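Long-range contact in PtLCIB4 H88A mutant (Phaeodactylum tricornutum, PDB 5B5Z), which is a zinc-binding homolog of the limiting CO2-inducible protein LCIB, from a family regarded as a new group of beta-carbonic anhydrases, studied here as a mutant: residues Y47-L58 and I102-G113. Sequence-based numbering, arbitrary orientation.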
loop_
_atom_site.group_PDB
_atom_site.type_symbol
_atom_site.label_atom_id
_atom_site.label_comp_id
_atom_site.label_asym_id
_atom_site.label_seq_id
_atom_site.Cartn_x
_atom_site.Cartn_y
_atom_site.Cartn_z
ATOM N N TYR A 47 -7.699 -23.835 -1.522
ATOM C CA TYR A 47 -7.592 -22.470 -1.025
ATOM C C TYR A 47 -8.876 -22.081 -0.320
ATOM O O TYR A 47 -9.909 -21.949 -0.949
ATOM C CB TYR A 47 -7.317 -21.479 -2.172
ATOM C CG TYR A 47 -5.938 -21.596 -2.787
ATOM C CD1 TYR A 47 -5.585 -22.715 -3.520
ATOM C CD2 TYR A 47 -4.995 -20.576 -2.644
ATOM C CE1 TYR A 47 -4.337 -22.841 -4.085
ATOM C CE2 TYR A 47 -3.727 -20.694 -3.212
ATOM C CZ TYR A 47 -3.414 -21.834 -3.932
ATOM O OH TYR A 47 -2.182 -21.997 -4.515
ATOM N N HIS A 48 -8.814 -21.901 0.991
ATOM C CA HIS A 48 -9.973 -21.437 1.742
ATOM C C HIS A 48 -9.552 -20.249 2.569
ATOM O O HIS A 48 -8.406 -19.819 2.484
ATOM C CB HIS A 48 -10.532 -22.558 2.620
ATOM C CG HIS A 48 -10.723 -23.836 1.876
ATOM N ND1 HIS A 48 -11.693 -23.998 0.910
ATOM C CD2 HIS A 48 -10.033 -24.998 1.914
ATOM C CE1 HIS A 48 -11.598 -25.211 0.396
ATOM N NE2 HIS A 48 -10.603 -25.839 0.994
ATOM N N LYS A 49 -10.463 -19.723 3.373
ATOM C CA LYS A 49 -10.165 -18.536 4.154
ATOM C C LYS A 49 -9.117 -18.809 5.234
ATOM O O LYS A 49 -8.207 -18.005 5.442
ATOM C CB LYS A 49 -11.446 -17.984 4.781
ATOM C CG LYS A 49 -12.611 -17.894 3.810
ATOM C CD LYS A 49 -13.885 -17.442 4.518
ATOM C CE LYS A 49 -14.969 -17.034 3.533
ATOM N NZ LYS A 49 -16.190 -16.572 4.255
ATOM N N TYR A 50 -9.214 -19.949 5.907
ATOM C CA TYR A 50 -8.349 -20.173 7.062
ATOM C C TYR A 50 -6.884 -20.348 6.676
ATOM O O TYR A 50 -6.000 -20.065 7.480
ATOM C CB TYR A 50 -8.820 -21.388 7.874
ATOM C CG TYR A 50 -8.367 -22.738 7.359
ATOM C CD1 TYR A 50 -8.988 -23.335 6.271
ATOM C CD2 TYR A 50 -7.325 -23.424 7.976
ATOM C CE1 TYR A 50 -8.571 -24.571 5.803
ATOM C CE2 TYR A 50 -6.903 -24.655 7.514
ATOM C CZ TYR A 50 -7.538 -25.229 6.431
ATOM O OH TYR A 50 -7.130 -26.459 5.963
ATOM N N ASN A 51 -6.623 -20.775 5.446
ATOM C CA ASN A 51 -5.281 -21.199 5.080
ATOM C C ASN A 51 -4.695 -20.412 3.910
ATOM O O ASN A 51 -3.658 -20.795 3.363
ATOM C CB ASN A 51 -5.279 -22.693 4.751
ATOM C CG ASN A 51 -6.083 -23.016 3.507
ATOM O OD1 ASN A 51 -6.956 -22.248 3.097
ATOM N ND2 ASN A 51 -5.779 -24.142 2.891
ATOM N N THR A 52 -5.360 -19.323 3.535
ATOM C CA THR A 52 -4.879 -18.491 2.422
ATOM C C THR A 52 -4.497 -17.113 2.920
ATOM O O THR A 52 -5.228 -16.504 3.695
ATOM C CB THR A 52 -5.935 -18.339 1.320
ATOM O OG1 THR A 52 -6.247 -19.626 0.782
ATOM C CG2 THR A 52 -5.422 -17.450 0.170
ATOM N N LEU A 53 -3.335 -16.632 2.486
ATOM C CA LEU A 53 -2.908 -15.270 2.759
ATOM C C LEU A 53 -3.031 -14.479 1.469
ATOM O O LEU A 53 -2.425 -14.846 0.473
ATOM C CB LEU A 53 -1.473 -15.232 3.256
ATOM C CG LEU A 53 -0.904 -13.829 3.488
ATOM C CD1 LEU A 53 -1.618 -13.088 4.610
ATOM C CD2 LEU A 53 0.568 -13.933 3.782
ATOM N N LEU A 54 -3.845 -13.434 1.507
ATOM C CA LEU A 54 -4.066 -12.570 0.354
ATOM C C LEU A 54 -2.972 -11.507 0.268
ATOM O O LEU A 54 -2.593 -10.910 1.283
ATOM C CB LEU A 54 -5.440 -11.921 0.456
ATOM C CG LEU A 54 -5.817 -10.948 -0.658
ATOM C CD1 LEU A 54 -5.883 -11.660 -2.000
ATOM C CD2 LEU A 54 -7.135 -10.254 -0.331
ATOM N N ALA A 55 -2.441 -11.290 -0.936
ATOM C CA ALA A 55 -1.501 -10.183 -1.154
ATOM C C ALA A 55 -1.892 -9.447 -2.416
ATOM O O ALA A 55 -2.405 -10.052 -3.343
ATOM C CB ALA A 55 -0.060 -10.695 -1.250
ATOM N N THR A 56 -1.652 -8.140 -2.445
ATOM C CA THR A 56 -1.933 -7.360 -3.659
ATOM C C THR A 56 -0.714 -6.540 -4.085
ATOM O O THR A 56 0.116 -6.149 -3.258
ATOM C CB THR A 56 -3.121 -6.397 -3.476
ATOM O OG1 THR A 56 -2.761 -5.341 -2.577
ATOM C CG2 THR A 56 -4.373 -7.119 -2.942
ATOM N N SER A 57 -0.622 -6.301 -5.388
ATOM C CA SER A 57 0.299 -5.315 -5.938
ATOM C C SER A 57 -0.508 -4.470 -6.921
ATOM O O SER A 57 -0.638 -4.793 -8.113
ATOM C CB SER A 57 1.502 -5.980 -6.618
ATOM O OG SER A 57 2.468 -4.997 -7.000
ATOM N N LEU A 58 -1.104 -3.428 -6.371
ATOM C CA LEU A 58 -1.975 -2.520 -7.112
ATOM C C LEU A 58 -1.535 -1.086 -6.851
ATOM O O LEU A 58 -0.789 -0.825 -5.897
ATOM C CB LEU A 58 -3.437 -2.719 -6.694
ATOM C CG LEU A 58 -3.989 -4.143 -6.890
ATOM C CD1 LEU A 58 -5.352 -4.343 -6.179
ATOM C CD2 LEU A 58 -4.099 -4.481 -8.379
ATOM N N ILE A 102 2.287 -16.704 5.786
ATOM C CA ILE A 102 1.338 -17.669 5.243
ATOM C C ILE A 102 0.994 -18.683 6.335
ATOM O O ILE A 102 1.891 -19.172 7.022
ATOM C CB ILE A 102 1.916 -18.382 3.994
ATOM C CG1 ILE A 102 2.199 -17.365 2.884
ATOM C CG2 ILE A 102 0.968 -19.469 3.477
ATOM C CD1 ILE A 102 2.966 -17.958 1.702
ATOM N N PRO A 103 -0.303 -18.966 6.520
ATOM C CA PRO A 103 -0.721 -19.989 7.490
ATOM C C PRO A 103 0.031 -21.294 7.282
ATOM O O PRO A 103 0.344 -21.649 6.137
ATOM C CB PRO A 103 -2.207 -20.160 7.194
ATOM C CG PRO A 103 -2.634 -18.829 6.709
ATOM C CD PRO A 103 -1.464 -18.289 5.915
ATOM N N ASP A 104 0.321 -21.991 8.378
ATOM C CA ASP A 104 1.072 -23.241 8.306
ATOM C C ASP A 104 0.384 -24.206 7.345
ATOM O O ASP A 104 -0.820 -24.436 7.442
ATOM C CB ASP A 104 1.208 -23.876 9.695
ATOM C CG ASP A 104 1.998 -23.013 10.664
ATOM O OD1 ASP A 104 2.899 -22.261 10.222
ATOM O OD2 ASP A 104 1.708 -23.088 11.879
ATOM N N GLY A 105 1.150 -24.731 6.394
ATOM C CA GLY A 105 0.624 -25.629 5.384
ATOM C C GLY A 105 -0.297 -24.995 4.351
ATOM O O GLY A 105 -0.889 -25.706 3.538
ATOM N N GLY A 106 -0.415 -23.666 4.376
ATOM C CA GLY A 106 -1.314 -22.957 3.478
ATOM C C GLY A 106 -0.611 -22.292 2.312
ATOM O O GLY A 106 0.548 -22.573 2.024
ATOM N N SER A 107 -1.310 -21.385 1.643
ATOM C CA SER A 107 -0.777 -20.804 0.420
ATOM C C SER A 107 -1.044 -19.316 0.358
ATOM O O SER A 107 -1.756 -18.775 1.201
ATOM C CB SER A 107 -1.389 -21.485 -0.804
ATOM O OG SER A 107 -0.966 -22.831 -0.898
ATOM N N CYS A 108 -0.451 -18.661 -0.643
ATOM C CA CYS A 108 -0.694 -17.248 -0.906
ATOM C C CYS A 108 -1.489 -17.066 -2.200
ATOM O O CYS A 108 -1.387 -17.864 -3.133
ATOM C CB CYS A 108 0.631 -16.481 -1.003
ATOM S SG CYS A 108 0.476 -14.751 -1.572
ATOM N N LEU A 109 -2.285 -16.007 -2.231
ATOM C CA LEU A 109 -2.932 -15.566 -3.459
ATOM C C LEU A 109 -2.497 -14.133 -3.714
ATOM O O LEU A 109 -2.798 -13.262 -2.912
ATOM C CB LEU A 109 -4.448 -15.643 -3.348
ATOM C CG LEU A 109 -5.223 -14.902 -4.444
ATOM C CD1 LEU A 109 -4.910 -15.428 -5.846
ATOM C CD2 LEU A 109 -6.718 -14.970 -4.149
ATOM N N LEU A 110 -1.766 -13.913 -4.804
ATOM C CA LEU A 110 -1.320 -12.575 -5.204
ATOM C C LEU A 110 -2.170 -12.028 -6.342
ATOM O O LEU A 110 -2.316 -12.669 -7.371
ATOM C CB LEU A 110 0.151 -12.609 -5.631
ATOM C CG LEU A 110 0.715 -11.305 -6.192
ATOM C CD1 LEU A 110 0.839 -10.260 -5.092
ATOM C CD2 LEU A 110 2.051 -11.578 -6.843
ATOM N N ILE A 111 -2.761 -10.856 -6.121
ATOM C CA ILE A 111 -3.514 -10.127 -7.151
ATOM C C ILE A 111 -2.706 -8.906 -7.560
ATOM O O ILE A 111 -2.421 -8.059 -6.720
ATOM C CB ILE A 111 -4.903 -9.627 -6.647
ATOM C CG1 ILE A 111 -5.637 -10.697 -5.825
ATOM C CG2 ILE A 111 -5.754 -9.084 -7.816
ATOM C CD1 ILE A 111 -6.070 -11.924 -6.622
ATOM N N TYR A 112 -2.326 -8.795 -8.829
ATOM C CA TYR A 112 -1.569 -7.616 -9.259
ATOM C C TYR A 112 -2.098 -7.088 -10.570
ATOM O O TYR A 112 -2.734 -7.805 -11.322
ATOM C CB TYR A 112 -0.068 -7.930 -9.399
ATOM C CG TYR A 112 0.337 -8.771 -10.598
ATOM C CD1 TYR A 112 0.359 -10.162 -10.533
ATOM C CD2 TYR A 112 0.752 -8.162 -11.767
ATOM C CE1 TYR A 112 0.747 -10.930 -11.638
ATOM C CE2 TYR A 112 1.140 -8.916 -12.881
ATOM C CZ TYR A 112 1.128 -10.294 -12.806
ATOM O OH TYR A 112 1.525 -11.043 -13.912
ATOM N N GLY A 113 -1.799 -5.831 -10.838
ATOM C CA GLY A 113 -2.190 -5.280 -12.112
ATOM C C GLY A 113 -1.933 -3.813 -12.231
ATOM O O GLY A 113 -1.735 -3.092 -11.253
#
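Seven backbone hydrogen bonds join Asn51 to Ser57 with Ser107 to Gly113, from Ser107 N to Asn51 O (3.0 Å) through to Gly113 N to Ser57 O (3.1 Å), in the parallel pairing of two strands of the mixed central sheet. Packing is tight along the strands. On one face Leu54 CD1 lies 4.0 Å from Leu109 CD2 and equally close to Ile111 CG1; Leu54 packs on Phe71 and Leu109 on Tyr75. On the other, Ala55 CB touches Leu110 CD1 (4.0 Å) and, at about a right angle to that contact, Cys108 SG (4.1 Å), while helix 205-228 covers Leu110 and Tyr112. The Tyr47 ring reaches across with CG anti to its own carbonyl carbon (chi1 -70°), which carries CE2 to 3.4 Å from Ser107 CB and turns a ring edge to Cys108 O. Tyr47 OH bonds Gln237 OE1, and Ser107 OG bonds Gln237 N; with an alanine at Tyr47, Gln237 OE1 would probably lose its hydroxyl partner and Ser107 CB its ring cover. Pro103 CG closes on Tyr50 O (3.7 Å), but the side of exposed Tyr50, Asp104 and Gly105 is looser: Asp104 and Gly105, in the type II turn Pro103-Gly106, barely meet residues 47-58, and Asp104 OD2 instead bonds Glu133 N of the second subunit. Arg130 of that subunit bonds Thr52 O, linking this edge to the dimer. Apolar branches thus pack among hydroxyls bonded elsewhere in the chain, consistent with a fixed register up to Leu58, whose side chain is about 8 Å from the zinc and which directly precedes the ligand Cys59.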